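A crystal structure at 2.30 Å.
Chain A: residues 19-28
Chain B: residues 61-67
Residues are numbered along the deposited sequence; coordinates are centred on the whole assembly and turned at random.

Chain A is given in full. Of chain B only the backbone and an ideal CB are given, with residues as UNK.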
# COMPACT_ATOMS: atom_id res chain seq x y z
N PRO A 19 10.19 20.73 0.46
CA PRO A 19 11.63 20.88 0.29
C PRO A 19 11.93 20.61 -1.19
O PRO A 19 11.22 19.85 -1.84
CB PRO A 19 12.19 19.78 1.19
CG PRO A 19 11.14 19.63 2.25
CD PRO A 19 9.88 19.68 1.45
N LYS A 20 12.97 21.25 -1.71
CA LYS A 20 13.37 21.07 -3.10
C LYS A 20 13.28 19.59 -3.48
O LYS A 20 12.67 19.22 -4.49
CB LYS A 20 14.80 21.60 -3.26
CG LYS A 20 15.24 21.92 -4.67
CD LYS A 20 16.44 22.88 -4.65
CE LYS A 20 17.69 22.25 -4.01
NZ LYS A 20 18.39 21.29 -4.91
N ALA A 21 13.87 18.73 -2.64
CA ALA A 21 13.88 17.29 -2.86
C ALA A 21 12.50 16.67 -3.06
O ALA A 21 12.29 15.90 -3.99
CB ALA A 21 14.57 16.60 -1.69
N HIS A 22 11.56 16.99 -2.17
CA HIS A 22 10.20 16.45 -2.27
C HIS A 22 9.50 16.89 -3.54
O HIS A 22 8.75 16.13 -4.16
CB HIS A 22 9.38 16.87 -1.05
CG HIS A 22 9.81 16.23 0.23
ND1 HIS A 22 11.07 16.41 0.76
CD2 HIS A 22 9.15 15.41 1.07
CE1 HIS A 22 11.16 15.73 1.89
NE2 HIS A 22 10.01 15.11 2.11
N TYR A 23 9.73 18.14 -3.93
CA TYR A 23 9.12 18.68 -5.12
C TYR A 23 9.61 17.91 -6.34
O TYR A 23 8.83 17.57 -7.23
CB TYR A 23 9.50 20.15 -5.27
CG TYR A 23 8.92 20.79 -6.50
CD1 TYR A 23 7.54 20.92 -6.64
CD2 TYR A 23 9.74 21.27 -7.51
CE1 TYR A 23 6.99 21.52 -7.77
CE2 TYR A 23 9.20 21.87 -8.64
CZ TYR A 23 7.83 21.99 -8.76
OH TYR A 23 7.28 22.59 -9.86
N ARG A 24 10.91 17.62 -6.36
CA ARG A 24 11.53 16.88 -7.45
C ARG A 24 10.85 15.52 -7.62
O ARG A 24 10.59 15.07 -8.74
CB ARG A 24 13.02 16.71 -7.13
CG ARG A 24 13.89 16.25 -8.28
CD ARG A 24 15.35 16.29 -7.86
NE ARG A 24 15.83 17.65 -7.65
CZ ARG A 24 16.45 18.08 -6.56
NH1 ARG A 24 16.86 19.33 -6.47
NH2 ARG A 24 16.65 17.25 -5.54
N ARG A 25 10.55 14.89 -6.49
CA ARG A 25 9.91 13.57 -6.47
C ARG A 25 8.50 13.66 -7.06
O ARG A 25 8.03 12.75 -7.76
CB ARG A 25 9.83 13.07 -5.01
CG ARG A 25 9.90 11.55 -4.85
CD ARG A 25 9.75 11.17 -3.37
NE ARG A 25 10.66 11.93 -2.52
CZ ARG A 25 11.93 11.60 -2.29
NH1 ARG A 25 12.68 12.36 -1.50
NH2 ARG A 25 12.43 10.51 -2.83
N PHE A 26 7.83 14.78 -6.79
CA PHE A 26 6.49 14.98 -7.30
C PHE A 26 6.53 15.06 -8.82
O PHE A 26 5.68 14.48 -9.50
CB PHE A 26 5.88 16.26 -6.72
CG PHE A 26 4.51 16.56 -7.24
CD1 PHE A 26 4.33 17.31 -8.40
CD2 PHE A 26 3.38 16.06 -6.60
CE1 PHE A 26 3.04 17.55 -8.91
CE2 PHE A 26 2.11 16.29 -7.10
CZ PHE A 26 1.94 17.04 -8.25
N LEU A 27 7.52 15.78 -9.35
CA LEU A 27 7.66 15.91 -10.79
C LEU A 27 7.94 14.55 -11.42
O LEU A 27 7.49 14.29 -12.54
CB LEU A 27 8.79 16.89 -11.13
CG LEU A 27 8.60 18.37 -10.75
CD1 LEU A 27 9.75 19.18 -11.33
CD2 LEU A 27 7.28 18.89 -11.30
N GLU A 28 8.69 13.68 -10.73
CA GLU A 28 8.97 12.36 -11.29
C GLU A 28 7.67 11.57 -11.31
O GLU A 28 7.39 10.83 -12.25
CB GLU A 28 10.01 11.59 -10.47
CG GLU A 28 10.32 10.24 -11.13
CD GLU A 28 11.06 9.27 -10.23
OE1 GLU A 28 10.52 8.90 -9.17
OE2 GLU A 28 12.18 8.88 -10.60
N UNK B 61 3.15 22.46 -16.89
CA UNK B 61 3.55 23.84 -16.73
C UNK B 61 4.00 24.16 -15.31
O UNK B 61 3.92 25.30 -14.86
CB UNK B 61 2.40 24.76 -17.13
N UNK B 62 4.47 23.13 -14.61
CA UNK B 62 4.98 23.28 -13.25
C UNK B 62 6.45 23.64 -13.39
O UNK B 62 7.13 23.23 -14.33
CB UNK B 62 4.78 22.01 -12.41
N UNK B 63 6.97 24.40 -12.43
CA UNK B 63 8.37 24.83 -12.43
C UNK B 63 9.39 23.68 -12.45
O UNK B 63 9.06 22.54 -12.13
CB UNK B 63 8.62 25.70 -11.20
N UNK B 64 10.63 24.00 -12.79
CA UNK B 64 11.73 23.03 -12.86
C UNK B 64 12.82 23.37 -11.81
O UNK B 64 13.35 24.47 -11.85
CB UNK B 64 12.33 23.01 -14.27
N UNK B 65 13.18 22.43 -10.89
CA UNK B 65 14.21 22.69 -9.87
C UNK B 65 15.30 23.76 -10.05
O UNK B 65 16.05 23.78 -11.04
CB UNK B 65 14.94 21.37 -9.65
N UNK B 66 15.33 24.64 -9.04
CA UNK B 66 16.21 25.79 -8.89
C UNK B 66 17.69 25.48 -8.79
O UNK B 66 18.48 26.04 -9.54
CB UNK B 66 15.79 26.57 -7.64
N UNK B 67 18.07 24.58 -7.87
CA UNK B 67 19.46 24.16 -7.66
C UNK B 67 20.47 24.57 -8.75
O UNK B 67 21.06 23.69 -9.41
OXT UNK B 67 20.66 25.79 -8.92
CB UNK B 67 19.49 22.64 -7.53

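Chain A offers one side of a helix: Lys A20, Tyr A23, Phe A26 and Leu A27 point toward the other chain, and Arg A24 swings its end in from the flank.

Position 61 has nothing of chain A within 5.5 Å of its ideal CB, so the contact sets no rule. It is Glu B61, which makes no contact here.

Position 62 points toward the helix. Its ideal CB lies 3.6 Å from Tyr A23 OH and 4.2 Å from Leu A27 CD2, with the Phe A26 ring beyond. Apolar surroundings favour leucine, isoleucine, methionine or valine, the longer ones reaching deeper. The residue is Leu B62, in the m,t rotamer. Its CD1 meets Phe A26 CE1 at 3.5 Å, at the edge of the ring, and lies 3.7 Å from Leu A27 CD2.

At 63 the CB points sideways, and phi/psi of -58/164 would suit proline but also many other residues. What chain A asks for is a backbone acceptor: Tyr A23 OH lies 2.9 Å from the carbonyl O of 63, an interaction that depends on the backbone and so does not by itself pick the side chain. The residue is Pro B63. Tyr A23 OH donates a hydrogen bond to Pro B63 O, and the proline ring lies against the same hydroxyl, Pro B63 CD 3.0 Å from Tyr A23 OH.

Position 64 points away from the helix, so almost any polar residue would serve. It is Glu B64, which makes no contact with the helix.

Position 65 points toward the helix, its ideal CB 4.2 Å from Arg A24 NH1 and 5.0 Å from Lys A20 CG; Leu A27 and Tyr A23 lie on the side of its backbone nitrogen. Small apolar residues could sit here, but only a proline ring puts a carbon on the nitrogen side, toward Leu A27 and Tyr A23. Pro B65 is deposited, poorly ordered yet broad in its cover. As a consequence, its CD packs 3.5 Å from Leu A27 CD1 and 4.1 Å from Tyr A23 CE2.

At 66 the CB points sideways, 4.8 Å from Lys A20 CD. A nearby lysine might invite an acid, though a flexible polar or aliphatic chain would also do. Glu B66 uses its methylene: CG lies 3.6 Å from Lys A20 CD.

Position 67 carries the chain's terminal carboxylate and points toward two cations, its ideal CB a tight 3.1 Å from Lys A20 NZ. A short acid is the natural reading, with asparagine or serine possible. Asp B67 OD2 forms a long salt bridge with Arg A24 NH1 at 4.0 Å, through charge alone, since no N-H points at it.

Chain B, residues 61-67: ELPEPED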
# COMPACT_ATOMS: atom_id res chain seq x y z
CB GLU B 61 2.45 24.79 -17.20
CG GLU B 61 1.09 24.61 -16.57
CD GLU B 61 0.01 25.26 -17.41
OE1 GLU B 61 0.38 26.00 -18.35
OE2 GLU B 61 -1.19 25.04 -17.15
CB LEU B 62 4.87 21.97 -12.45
CG LEU B 62 3.59 21.50 -11.77
CD1 LEU B 62 3.81 20.12 -11.22
CD2 LEU B 62 3.21 22.44 -10.64
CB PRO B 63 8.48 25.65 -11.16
CG PRO B 63 7.11 26.24 -11.04
CD PRO B 63 6.25 25.04 -11.32
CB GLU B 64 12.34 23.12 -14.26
CG GLU B 64 11.66 24.16 -15.16
CD GLU B 64 12.65 25.11 -15.82
OE1 GLU B 64 13.43 24.67 -16.70
OE2 GLU B 64 12.63 26.31 -15.46
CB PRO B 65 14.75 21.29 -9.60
CG PRO B 65 13.46 20.54 -9.47
CD PRO B 65 12.63 21.07 -10.69
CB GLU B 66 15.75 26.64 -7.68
CG GLU B 66 15.52 25.90 -6.36
CD GLU B 66 14.71 26.76 -5.41
OE1 GLU B 66 13.82 27.51 -5.90
OE2 GLU B 66 14.94 26.68 -4.19
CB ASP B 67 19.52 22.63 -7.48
CG ASP B 67 19.27 21.88 -8.78
OD1 ASP B 67 18.62 22.45 -9.68
OD2 ASP B 67 19.72 20.71 -8.90
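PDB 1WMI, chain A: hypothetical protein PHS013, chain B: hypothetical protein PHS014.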